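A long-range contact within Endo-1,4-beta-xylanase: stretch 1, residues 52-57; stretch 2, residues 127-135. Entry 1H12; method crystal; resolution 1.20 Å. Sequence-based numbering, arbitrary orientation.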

# COMPACT_ATOMS: atom_id res chain seq x y z
N PRO A 52 2.36 -11.54 18.69
CA PRO A 52 3.02 -12.84 18.59
C PRO A 52 2.05 -13.97 18.34
O PRO A 52 0.91 -13.96 18.79
CB PRO A 52 3.69 -12.98 20.00
CG PRO A 52 2.79 -12.24 20.90
CD PRO A 52 2.25 -11.05 20.08
N TYR A 53 2.54 -14.97 17.63
CA TYR A 53 1.85 -16.24 17.39
C TYR A 53 2.67 -17.35 18.05
O TYR A 53 3.87 -17.49 17.78
CB TYR A 53 1.71 -16.52 15.89
CG TYR A 53 1.07 -17.83 15.58
CD1 TYR A 53 -0.21 -18.12 16.02
CD2 TYR A 53 1.74 -18.80 14.90
CE1 TYR A 53 -0.77 -19.35 15.80
CE2 TYR A 53 1.18 -20.05 14.64
CZ TYR A 53 -0.08 -20.32 15.12
OH TYR A 53 -0.70 -21.57 14.92
N THR A 54 2.01 -18.09 18.95
CA THR A 54 2.62 -19.20 19.65
C THR A 54 1.80 -20.47 19.43
O THR A 54 0.59 -20.40 19.16
CB THR A 54 2.69 -18.93 21.15
OG1 THR A 54 1.37 -18.85 21.70
CG2 THR A 54 3.40 -17.59 21.43
N GLU A 55 2.46 -21.61 19.53
CA GLU A 55 1.81 -22.91 19.39
C GLU A 55 2.19 -23.77 20.57
O GLU A 55 3.38 -24.04 20.77
CB GLU A 55 2.18 -23.63 18.08
CG GLU A 55 1.62 -22.93 16.85
CD GLU A 55 1.91 -23.59 15.54
OE1 GLU A 55 2.89 -24.42 15.48
OE2 GLU A 55 1.19 -23.32 14.54
N ASN A 56 1.22 -24.14 21.37
CA ASN A 56 1.50 -24.91 22.58
C ASN A 56 2.56 -24.28 23.46
O ASN A 56 3.41 -24.95 24.03
CB ASN A 56 1.78 -26.39 22.28
CG ASN A 56 0.56 -27.08 21.69
OD1 ASN A 56 -0.57 -26.90 22.16
ND2 ASN A 56 0.74 -27.75 20.65
N GLY A 57 2.51 -22.95 23.55
CA GLY A 57 3.41 -22.17 24.38
C GLY A 57 4.74 -21.88 23.78
O GLY A 57 5.58 -21.23 24.41
N LYS A 127 -6.89 -17.07 9.69
CA LYS A 127 -7.46 -16.83 11.01
C LYS A 127 -6.84 -17.80 11.98
O LYS A 127 -6.26 -18.80 11.57
CB LYS A 127 -9.01 -17.01 11.01
CG LYS A 127 -9.85 -15.86 10.53
CD LYS A 127 -11.31 -16.16 10.62
CE LYS A 127 -12.12 -14.93 10.15
NZ LYS A 127 -13.61 -15.07 10.33
N LEU A 128 -7.03 -17.53 13.27
CA LEU A 128 -6.79 -18.55 14.29
C LEU A 128 -8.10 -19.33 14.49
O LEU A 128 -9.17 -18.73 14.60
CB LEU A 128 -6.30 -17.93 15.58
CG LEU A 128 -5.09 -17.06 15.50
CD1 LEU A 128 -4.57 -16.68 16.87
CD2 LEU A 128 -3.96 -17.66 14.71
N ASN A 129 -8.01 -20.64 14.55
CA ASN A 129 -9.18 -21.49 14.77
C ASN A 129 -9.61 -21.46 16.24
O ASN A 129 -9.02 -20.73 17.05
CB ASN A 129 -8.96 -22.89 14.21
CG ASN A 129 -7.96 -23.74 14.97
OD1 ASN A 129 -7.58 -23.45 16.12
ND2 ASN A 129 -7.51 -24.84 14.32
N GLN A 130 -10.61 -22.23 16.58
CA GLN A 130 -11.15 -22.19 17.92
C GLN A 130 -10.17 -22.66 18.98
O GLN A 130 -10.35 -22.38 20.16
CB GLN A 130 -12.48 -22.95 18.04
N ASN A 131 -9.11 -23.39 18.57
CA ASN A 131 -8.08 -23.83 19.47
C ASN A 131 -6.84 -22.94 19.47
O ASN A 131 -5.88 -23.24 20.17
CB ASN A 131 -7.71 -25.27 19.17
CG ASN A 131 -8.89 -26.17 19.22
OD1 ASN A 131 -9.72 -26.07 20.13
ND2 ASN A 131 -9.03 -27.07 18.22
N GLY A 132 -6.88 -21.84 18.71
CA GLY A 132 -5.78 -20.89 18.64
C GLY A 132 -4.74 -21.15 17.56
O GLY A 132 -3.75 -20.42 17.54
N PHE A 133 -4.95 -22.10 16.67
CA PHE A 133 -3.96 -22.41 15.66
C PHE A 133 -4.33 -21.77 14.31
O PHE A 133 -5.50 -21.71 13.93
CB PHE A 133 -3.83 -23.93 15.48
CG PHE A 133 -3.28 -24.63 16.70
CD1 PHE A 133 -1.95 -24.61 16.98
CD2 PHE A 133 -4.12 -25.32 17.56
CE1 PHE A 133 -1.42 -25.25 18.07
CE2 PHE A 133 -3.61 -25.97 18.66
CZ PHE A 133 -2.27 -25.93 18.92
N VAL A 134 -3.31 -21.34 13.57
CA VAL A 134 -3.53 -20.63 12.33
C VAL A 134 -3.98 -21.55 11.21
O VAL A 134 -3.55 -22.70 11.11
CB VAL A 134 -2.25 -19.87 11.96
CG1 VAL A 134 -1.09 -20.75 11.57
CG2 VAL A 134 -2.52 -18.79 10.95
N TYR A 135 -4.85 -21.03 10.34
CA TYR A 135 -5.27 -21.75 9.14
C TYR A 135 -5.67 -20.75 8.09
O TYR A 135 -5.94 -19.58 8.36
CB TYR A 135 -6.45 -22.73 9.44
CG TYR A 135 -7.76 -22.04 9.69
CD1 TYR A 135 -8.02 -21.42 10.91
CD2 TYR A 135 -8.73 -21.94 8.71
CE1 TYR A 135 -9.22 -20.74 11.13
CE2 TYR A 135 -9.92 -21.31 8.92
CZ TYR A 135 -10.19 -20.71 10.13
OH TYR A 135 -11.37 -20.00 10.35
O HOH W 1 -2.01 -19.52 19.47

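The end of one strand meets a β-hairpin; touching residues lie at least 75 positions apart in sequence, and on the strand's side, Tyr 53 makes most of the contact. Pro 52, at the start, lies out of reach. Tyr 53 is buried, with its CA-to-CB bond toward the hairpin and chi1 in t. Its hydroxyl serves both stretches: Val 134 N donates to Tyr 53 OH (2.9 Å, nearly straight at 165°), while Tyr 53 OH donates to Glu 55 OE2 at 2.6 Å, so the carboxylate fixes the direction of the hydroxyl proton and leaves the oxygen free to accept. Two apolar contacts add to this: Tyr 53 CE1 to Leu 128 CD2 at 3.8 Å and Tyr 53 CZ to Val 134 CG1 at 3.7 Å; Gly 132 O lies at the ring edge, 3.6 Å from Tyr 53 CE1. The CA-to-CB bond of Thr 54 points away, yet its backbone takes part: water 1 donates to Thr 54 O and to Gly 132 O, each at 2.8 Å, bridging two carbonyls that cannot bond to each other. Glu 55 adds its aliphatic part, with Glu 55 CG 3.9 Å from CD1 at the edge of the Phe 133 ring. Asn 56 reaches the same ring edge, Asn 56 OD1 lying 3.8 Å from Phe 133 CZ. Gly 57 makes no contact.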